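Local coordinates for carnitinyl-CoA dehydratase (Mycobacterium avium, PDB 3R0O), which probably catalyses the reversible dehydration of carnitinyl-CoA to crotonobetainyl-CoA, as an acyl-CoA lyase of the enoyl-CoA hydratase/isomerase (crotonase) family, at residues 25-30 and 62-67; 103-108 and 220-225. All coordinates share one frame; numbering follows the deposited sequence.

Contact 1: 25-30 and 62-67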
ATOM      1  N   VAL A  25      25.899 -13.844  -9.833  1.00 25.28           N
ATOM      2  CA  VAL A  25      24.723 -13.257 -10.511  1.00 23.02           C
ATOM      3  C   VAL A  25      24.485 -13.868 -11.892  1.00 22.57           C
ATOM      4  O   VAL A  25      25.418 -14.026 -12.696  1.00 23.38           O
ATOM      5  CB  VAL A  25      24.782 -11.685 -10.644  1.00 23.19           C
ATOM      6  CG1 VAL A  25      23.482 -11.124 -11.264  1.00 21.74           C
ATOM      7  CG2 VAL A  25      25.070 -11.010  -9.299  1.00 21.23           C
ATOM      8  N   ALA A  26      23.232 -14.228 -12.153  1.00 20.46           N
ATOM      9  CA  ALA A  26      22.819 -14.677 -13.472  1.00 19.35           C
ATOM     10  C   ALA A  26      22.200 -13.497 -14.177  1.00 18.80           C
ATOM     11  O   ALA A  26      21.187 -12.948 -13.704  1.00 18.34           O
ATOM     12  CB  ALA A  26      21.822 -15.818 -13.375  1.00 18.53           C
ATOM     13  N   LEU A  27      22.824 -13.107 -15.290  1.00 17.99           N
ATOM     14  CA  LEU A  27      22.347 -12.027 -16.141  1.00 18.56           C
ATOM     15  C   LEU A  27      21.635 -12.593 -17.379  1.00 18.68           C
ATOM     16  O   LEU A  27      22.240 -13.307 -18.210  1.00 19.31           O
ATOM     17  CB  LEU A  27      23.519 -11.100 -16.566  1.00 17.78           C
ATOM     18  CG  LEU A  27      23.243  -9.964 -17.570  1.00 19.18           C
ATOM     19  CD1 LEU A  27      22.323  -8.853 -17.007  1.00 16.08           C
ATOM     20  CD2 LEU A  27      24.552  -9.341 -18.088  1.00 16.43           C
ATOM     21  N   ILE A  28      20.360 -12.262 -17.500  1.00 17.84           N
ATOM     22  CA  ILE A  28      19.550 -12.692 -18.628  1.00 18.09           C
ATOM     23  C   ILE A  28      19.283 -11.492 -19.491  1.00 18.07           C
ATOM     24  O   ILE A  28      18.836 -10.475 -18.984  1.00 18.82           O
ATOM     25  CB  ILE A  28      18.179 -13.231 -18.158  1.00 17.97           C
ATOM     26  CG1 ILE A  28      18.378 -14.359 -17.134  1.00 16.12           C
ATOM     27  CG2 ILE A  28      17.334 -13.623 -19.394  1.00 17.77           C
ATOM     28  CD1 ILE A  28      17.138 -14.726 -16.336  1.00 17.87           C
ATOM     29  N   THR A  29      19.546 -11.606 -20.794  1.00 18.52           N
ATOM     30  CA  THR A  29      19.344 -10.509 -21.713  1.00 17.99           C
ATOM     31  C   THR A  29      18.369 -10.998 -22.750  1.00 18.56           C
ATOM     32  O   THR A  29      18.661 -11.965 -23.481  1.00 18.51           O
ATOM     33  CB  THR A  29      20.675 -10.075 -22.402  1.00 19.07           C
ATOM     34  OG1 THR A  29      21.634  -9.686 -21.406  1.00 18.91           O
ATOM     35  CG2 THR A  29      20.441  -8.913 -23.360  1.00 18.87           C
ATOM     36  N   ILE A  30      17.210 -10.342 -22.832  1.00 17.64           N
ATOM     37  CA  ILE A  30      16.318 -10.564 -23.962  1.00 18.20           C
ATOM     38  C   ILE A  30      16.989  -9.978 -25.189  1.00 18.85           C
ATOM     39  O   ILE A  30      17.304  -8.791 -25.210  1.00 18.59           O
ATOM     40  CB  ILE A  30      14.942  -9.935 -23.767  1.00 18.39           C
ATOM     41  CG1 ILE A  30      14.261 -10.551 -22.522  1.00 17.65           C
ATOM     42  CG2 ILE A  30      14.123 -10.104 -25.061  1.00 17.64           C
ATOM     43  CD1 ILE A  30      12.947  -9.848 -22.107  1.00 18.96           C
ATOM     44  N   ALA A  62      21.555 -14.032  -7.102  1.00 19.47           N
ATOM     45  CA  ALA A  62      20.686 -12.968  -7.616  1.00 18.24           C
ATOM     46  C   ALA A  62      20.586 -13.073  -9.123  1.00 17.47           C
ATOM     47  O   ALA A  62      21.452 -13.651  -9.766  1.00 17.03           O
ATOM     48  CB  ALA A  62      21.182 -11.599  -7.226  1.00 18.32           C
ATOM     49  N   VAL A  63      19.503 -12.522  -9.668  1.00 16.41           N
ATOM     50  CA  VAL A  63      19.225 -12.540 -11.091  1.00 15.05           C
ATOM     51  C   VAL A  63      18.970 -11.118 -11.577  1.00 15.53           C
ATOM     52  O   VAL A  63      18.325 -10.307 -10.878  1.00 15.56           O
ATOM     53  CB  VAL A  63      18.004 -13.456 -11.421  1.00 15.63           C
ATOM     54  CG1 VAL A  63      17.558 -13.322 -12.864  1.00 12.71           C
ATOM     55  CG2 VAL A  63      18.316 -14.913 -11.092  1.00 12.58           C
ATOM     56  N   VAL A  64      19.501 -10.813 -12.763  1.00 15.14           N
ATOM     57  CA  VAL A  64      19.212  -9.571 -13.457  1.00 14.58           C
ATOM     58  C   VAL A  64      18.650  -9.912 -14.826  1.00 14.84           C
ATOM     59  O   VAL A  64      19.199 -10.766 -15.533  1.00 14.49           O
ATOM     60  CB  VAL A  64      20.487  -8.685 -13.595  1.00 16.36           C
ATOM     61  CG1 VAL A  64      20.208  -7.431 -14.466  1.00 13.75           C
ATOM     62  CG2 VAL A  64      21.048  -8.289 -12.193  1.00 15.37           C
ATOM     63  N   ILE A  65      17.532  -9.281 -15.183  1.00 14.21           N
ATOM     64  CA  ILE A  65      16.989  -9.396 -16.538  1.00 15.07           C
ATOM     65  C   ILE A  65      17.020  -8.027 -17.238  1.00 14.73           C
ATOM     66  O   ILE A  65      16.689  -7.007 -16.631  1.00 14.90           O
ATOM     67  CB  ILE A  65      15.543 -10.008 -16.529  1.00 15.41           C
ATOM     68  CG1 ILE A  65      15.081 -10.350 -17.952  1.00 14.53           C
ATOM     69  CG2 ILE A  65      14.546  -9.083 -15.825  1.00 14.01           C
ATOM     70  CD1 ILE A  65      13.923 -11.412 -18.007  1.00 12.49           C
ATOM     71  N   THR A  66      17.423  -8.004 -18.505  1.00 14.89           N
ATOM     72  CA  THR A  66      17.512  -6.766 -19.264  1.00 14.28           C
ATOM     73  C   THR A  66      17.184  -7.028 -20.744  1.00 15.26           C
ATOM     74  O   THR A  66      17.028  -8.187 -21.152  1.00 14.71           O
ATOM     75  CB  THR A  66      18.937  -6.131 -19.080  1.00 14.86           C
ATOM     76  OG1 THR A  66      18.915  -4.722 -19.389  1.00 15.25           O
ATOM     77  CG2 THR A  66      19.998  -6.864 -19.939  1.00 14.66           C
ATOM     78  N   GLY A  67      17.077  -5.959 -21.543  1.00 15.97           N
ATOM     79  CA  GLY A  67      16.834  -6.076 -22.996  1.00 16.83           C
ATOM     80  C   GLY A  67      18.073  -5.607 -23.741  1.00 18.12           C
ATOM     81  O   GLY A  67      18.785  -4.739 -23.251  1.00 18.90           O
TER

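Contact 2: 103-108 and 220-225. With EDO (1,2-ethanediol), chain D.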
ATOM      1  N   HIS A 103       4.728 -15.402 -13.582  1.00 13.15           N
ATOM      2  CA  HIS A 103       4.086 -16.234 -12.563  1.00 14.13           C
ATOM      3  C   HIS A 103       5.034 -17.391 -12.280  1.00 14.13           C
ATOM      4  O   HIS A 103       4.668 -18.560 -12.334  1.00 13.27           O
ATOM      5  CB  HIS A 103       2.696 -16.695 -13.051  1.00 15.17           C
ATOM      6  CG  HIS A 103       1.855 -17.389 -12.009  1.00 17.93           C
ATOM      7  ND1 HIS A 103       0.616 -17.912 -12.294  1.00 23.96           N
ATOM      8  CD2 HIS A 103       2.078 -17.663 -10.701  1.00 21.56           C
ATOM      9  CE1 HIS A 103       0.104 -18.466 -11.206  1.00 23.89           C
ATOM     10  NE2 HIS A 103       0.967 -18.319 -10.223  1.00 21.25           N
ATOM     11  N   HIS A 104       6.283 -17.027 -12.001  1.00 14.33           N
ATOM     12  CA  HIS A 104       7.373 -17.994 -11.880  1.00 15.53           C
ATOM     13  C   HIS A 104       8.207 -17.541 -10.684  1.00 15.66           C
ATOM     14  O   HIS A 104       9.297 -16.994 -10.835  1.00 15.51           O
ATOM     15  CB  HIS A 104       8.176 -18.029 -13.201  1.00 14.73           C
ATOM     16  CG  HIS A 104       9.214 -19.120 -13.278  1.00 14.90           C
ATOM     17  ND1 HIS A 104       9.882 -19.418 -14.449  1.00 13.27           N
ATOM     18  CD2 HIS A 104       9.700 -19.980 -12.347  1.00 14.95           C
ATOM     19  CE1 HIS A 104      10.727 -20.414 -14.242  1.00 12.70           C
ATOM     20  NE2 HIS A 104      10.648 -20.763 -12.972  1.00 15.46           N
ATOM     21  N   PHE A 105       7.668 -17.739  -9.477  1.00 16.59           N
ATOM     22  CA  PHE A 105       8.398 -17.316  -8.270  1.00 16.57           C
ATOM     23  C   PHE A 105       9.697 -18.135  -8.070  1.00 16.59           C
ATOM     24  O   PHE A 105       9.681 -19.346  -8.233  1.00 16.79           O
ATOM     25  CB  PHE A 105       7.491 -17.401  -7.029  1.00 17.41           C
ATOM     26  CG  PHE A 105       8.143 -16.902  -5.757  1.00 15.87           C
ATOM     27  CD1 PHE A 105       7.953 -15.594  -5.331  1.00 15.87           C
ATOM     28  CD2 PHE A 105       8.939 -17.748  -4.994  1.00 14.88           C
ATOM     29  CE1 PHE A 105       8.549 -15.132  -4.161  1.00 15.58           C
ATOM     30  CE2 PHE A 105       9.545 -17.289  -3.831  1.00 16.25           C
ATOM     31  CZ  PHE A 105       9.337 -15.994  -3.405  1.00 15.34           C
ATOM     32  N   ILE A 106      10.815 -17.463  -7.756  1.00 16.01           N
ATOM     33  CA  ILE A 106      12.040 -18.161  -7.333  1.00 15.35           C
ATOM     34  C   ILE A 106      12.599 -17.517  -6.062  1.00 16.09           C
ATOM     35  O   ILE A 106      12.290 -16.365  -5.754  1.00 14.71           O
ATOM     36  CB  ILE A 106      13.125 -18.182  -8.438  1.00 15.69           C
ATOM     37  CG1 ILE A 106      13.621 -16.771  -8.796  1.00 15.97           C
ATOM     38  CG2 ILE A 106      12.591 -18.860  -9.703  1.00 16.77           C
ATOM     39  CD1 ILE A 106      14.952 -16.756  -9.590  1.00 17.96           C
ATOM     40  N   ASP A 107      13.446 -18.249  -5.337  1.00 16.55           N
ATOM     41  CA  ASP A 107      14.008 -17.762  -4.078  1.00 16.71           C
ATOM     42  C   ASP A 107      14.992 -16.610  -4.250  1.00 16.05           C
ATOM     43  O   ASP A 107      15.141 -15.784  -3.357  1.00 15.56           O
ATOM     44  CB  ASP A 107      14.714 -18.901  -3.346  1.00 17.62           C
ATOM     45  CG  ASP A 107      13.753 -19.974  -2.857  1.00 18.68           C
ATOM     46  OD1 ASP A 107      12.624 -19.654  -2.421  1.00 19.11           O
ATOM     47  OD2 ASP A 107      14.148 -21.143  -2.887  1.00 18.61           O
ATOM     48  N   LYS A 108      15.663 -16.575  -5.400  1.00 15.98           N
ATOM     49  CA  LYS A 108      16.730 -15.613  -5.673  1.00 16.06           C
ATOM     50  C   LYS A 108      16.143 -14.239  -6.031  1.00 15.69           C
ATOM     51  O   LYS A 108      15.146 -14.156  -6.741  1.00 14.79           O
ATOM     52  CB  LYS A 108      17.622 -16.129  -6.815  1.00 16.89           C
ATOM     53  CG  LYS A 108      17.945 -17.635  -6.763  1.00 17.70           C
ATOM     54  CD  LYS A 108      18.628 -18.044  -5.441  1.00 17.04           C
ATOM     55  CE  LYS A 108      18.651 -19.594  -5.290  1.00 17.46           C
ATOM     56  NZ  LYS A 108      19.715 -20.192  -6.120  1.00 18.01           N
ATOM     57  N   SER A 220      13.966 -14.075   3.583  1.00 13.85           N
ATOM     58  CA  SER A 220      13.346 -12.760   3.652  1.00 13.71           C
ATOM     59  C   SER A 220      12.447 -12.525   2.440  1.00 13.55           C
ATOM     60  O   SER A 220      11.320 -12.017   2.588  1.00 13.20           O
ATOM     61  CB  SER A 220      14.385 -11.627   3.837  1.00 13.45           C
ATOM     62  OG  SER A 220      15.100 -11.782   5.076  1.00 16.58           O
ATOM     63  N   LYS A 221      12.921 -12.914   1.250  1.00 14.06           N
ATOM     64  CA  LYS A 221      12.088 -12.781   0.042  1.00 13.79           C
ATOM     65  C   LYS A 221      10.770 -13.554   0.172  1.00 14.20           C
ATOM     66  O   LYS A 221       9.699 -13.001  -0.143  1.00 14.98           O
ATOM     67  CB  LYS A 221      12.838 -13.182  -1.230  1.00 13.67           C
ATOM     68  CG  LYS A 221      11.984 -13.069  -2.464  1.00 14.97           C
ATOM     69  CD  LYS A 221      12.726 -13.421  -3.730  1.00 14.99           C
ATOM     70  CE  LYS A 221      11.721 -13.433  -4.897  1.00 15.01           C
ATOM     71  NZ  LYS A 221      12.381 -13.548  -6.256  1.00 12.02           N
ATOM     72  N   ARG A 222      10.825 -14.802   0.648  1.00 14.24           N
ATOM     73  CA  ARG A 222       9.582 -15.590   0.831  1.00 14.08           C
ATOM     74  C   ARG A 222       8.644 -14.968   1.865  1.00 14.15           C
ATOM     75  O   ARG A 222       7.441 -14.901   1.621  1.00 14.17           O
ATOM     76  CB  ARG A 222       9.850 -17.063   1.177  1.00 13.73           C
ATOM     77  CG  ARG A 222      10.605 -17.832   0.070  1.00 14.10           C
ATOM     78  CD  ARG A 222      10.747 -19.321   0.337  1.00 12.22           C
ATOM     79  NE  ARG A 222      11.636 -19.559   1.463  1.00 14.70           N
ATOM     80  CZ  ARG A 222      12.959 -19.720   1.383  1.00 14.49           C
ATOM     81  NH1 ARG A 222      13.581 -19.654   0.213  1.00 13.58           N
ATOM     82  NH2 ARG A 222      13.660 -19.949   2.490  1.00 15.61           N
ATOM     83  N   VAL A 223       9.187 -14.517   3.003  1.00 14.16           N
ATOM     84  CA  VAL A 223       8.373 -13.856   4.035  1.00 14.34           C
ATOM     85  C   VAL A 223       7.704 -12.599   3.500  1.00 14.54           C
ATOM     86  O   VAL A 223       6.511 -12.372   3.750  1.00 14.41           O
ATOM     87  CB  VAL A 223       9.160 -13.515   5.305  1.00 14.82           C
ATOM     88  CG1 VAL A 223       8.277 -12.677   6.281  1.00 14.54           C
ATOM     89  CG2 VAL A 223       9.619 -14.806   6.020  1.00 15.07           C
ATOM     90  N   ALA A 224       8.468 -11.812   2.733  1.00 14.84           N
ATOM     91  CA  ALA A 224       8.002 -10.530   2.220  1.00 15.60           C
ATOM     92  C   ALA A 224       6.829 -10.706   1.264  1.00 16.16           C
ATOM     93  O   ALA A 224       5.869  -9.924   1.282  1.00 17.05           O
ATOM     94  CB  ALA A 224       9.133  -9.783   1.541  1.00 13.70           C
ATOM     95  N   TYR A 225       6.909 -11.737   0.433  1.00 15.87           N
ATOM     96  CA  TYR A 225       5.845 -12.016  -0.508  1.00 15.76           C
ATOM     97  C   TYR A 225       4.702 -12.906   0.030  1.00 16.12           C
ATOM     98  O   TYR A 225       3.640 -12.979  -0.610  1.00 16.20           O
ATOM     99  CB  TYR A 225       6.427 -12.632  -1.773  1.00 14.65           C
ATOM    100  CG  TYR A 225       7.075 -11.608  -2.686  1.00 15.94           C
ATOM    101  CD1 TYR A 225       6.298 -10.775  -3.493  1.00 16.59           C
ATOM    102  CD2 TYR A 225       8.471 -11.478  -2.742  1.00 13.46           C
ATOM    103  CE1 TYR A 225       6.890  -9.831  -4.345  1.00 17.06           C
ATOM    104  CE2 TYR A 225       9.075 -10.572  -3.578  1.00 14.09           C
ATOM    105  CZ  TYR A 225       8.294  -9.741  -4.387  1.00 17.90           C
ATOM    106  OH  TYR A 225       8.906  -8.840  -5.223  1.00 15.73           O
TER
HETATM  107  C1  EDO D 270      10.532 -13.886 -11.756  1.00 24.28           C
HETATM  108  O1  EDO D 270      11.065 -14.745 -10.742  1.00 18.79           O
HETATM  109  C2  EDO D 270       9.961 -12.621 -11.128  1.00 25.51           C
HETATM  110  O2  EDO D 270      10.829 -12.178 -10.071  1.00 30.18           O
HETATM  111  O   HOH W   1      10.575 -14.464  -7.888  1.00  9.52           O

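Contact 1: 25-30 and 62-67
V64 O accepts the N-H of I28 at 2.7 Å, almost straight at hydrogen (178°). The CA-H of L27 also reaches this oxygen, with CA at 3.4 Å. The same pairing repeats along the strands: A26 and I28 each both donate to and accept from 62-67. I30 N donates to T66 O at 2.7 Å, and the pairing runs on to A68. The two strands run parallel, with a 21° twist between their directions. L27 CD1 lies against V64 CG1 at 3.6 Å, and V25 CG1 meets V64 CG2 at 3.9 Å, so V64 has one neighbour for each methyl. T29 and T66 stand side by side and point the same way. T66 OG1 is anti to the backbone N (chi1 -159°) and bonds to A113 O on the next strand. Its CG2 is left to face T29 OG1 at 3.6 Å. On the opposite face of the sheet, I28 CD1 packs on V63 CG1 at 3.8 Å. This face, with I65, lies under helix 41-56; V25, A62, V64 and T66 instead meet helix 198-210. The arrangement is a beta-alpha-beta crossover, strand 25-30, helix 41-56, strand 62-67, in the core sheet of the crotonase fold.

Contact 2: 103-108 and 220-225
K221 and F105 slide past each other in opposite directions. The lysine is fully extended, with CG anti to the backbone N (chi1 179°). This carries its ammonium over the face of the F105 ring, where NZ is 4.9 Å from the ring centroid in a cation-pi contact. K221 CE is 3.7 Å from F105 CE1. From this position K221 NZ donates to I106 O and to K108 O, each at 2.9 Å. Both bonds come from outside the carbonyl planes, the one to K108 more steeply. Water 1, 2.6 Å from K221 NZ, and a salt bridge to D130 add two more partners. The water also accepts the N-H of I106 and bonds to a 1,2-ethanediol, probably from the crystallisation liquor. The carbonyls and the acid probably stabilise the charged lysine.

F105 turns an edge to the face of Y225 in an offset edge-to-face pair. The planes lie at 78° and the centroids are 6.0 Å apart. Y225 OH bonds to D130 OD1, while D130 OD2 pairs with K221 NZ, so one carboxylate is shared by the two side chains. Elsewhere on the ring edge, F105 CE2 lies near R222 CG. R222 is bent at chi3, and its NH1 forms a salt bridge with D107 OD1 at 2.8 Å. The oxygen lies near the guanidinium plane, but NH1 sits above the carboxylate plane. R222 NE pairs with E245 of the second subunit. The contact docks the loop before strand 110-114 on helix 214-225, at a subunit interface of a trimeric crotonase-fold assembly.

How the contacts relate
From the N terminus, contact 1 opens at strand 25-30 and closes at strand 62-67. The 31 residues between them include helix 41-56. Contact 2 follows in series. It opens in the loop 103-108 and closes at helix 214-225, across 111 residues that include strands 110-114, 131-135 and 191-193. The loops neither nest nor cross. Contact 1 pairs neighbouring strands of the main sheet, while contact 2 joins distant parts of the chain. Their centres are about 17 Å apart, but they touch where V63 CG2 meets I106 CD1 at 4.1 Å. Helix 41-56 also links them, since it packs on the sheet of contact 1 and on H104 and I106.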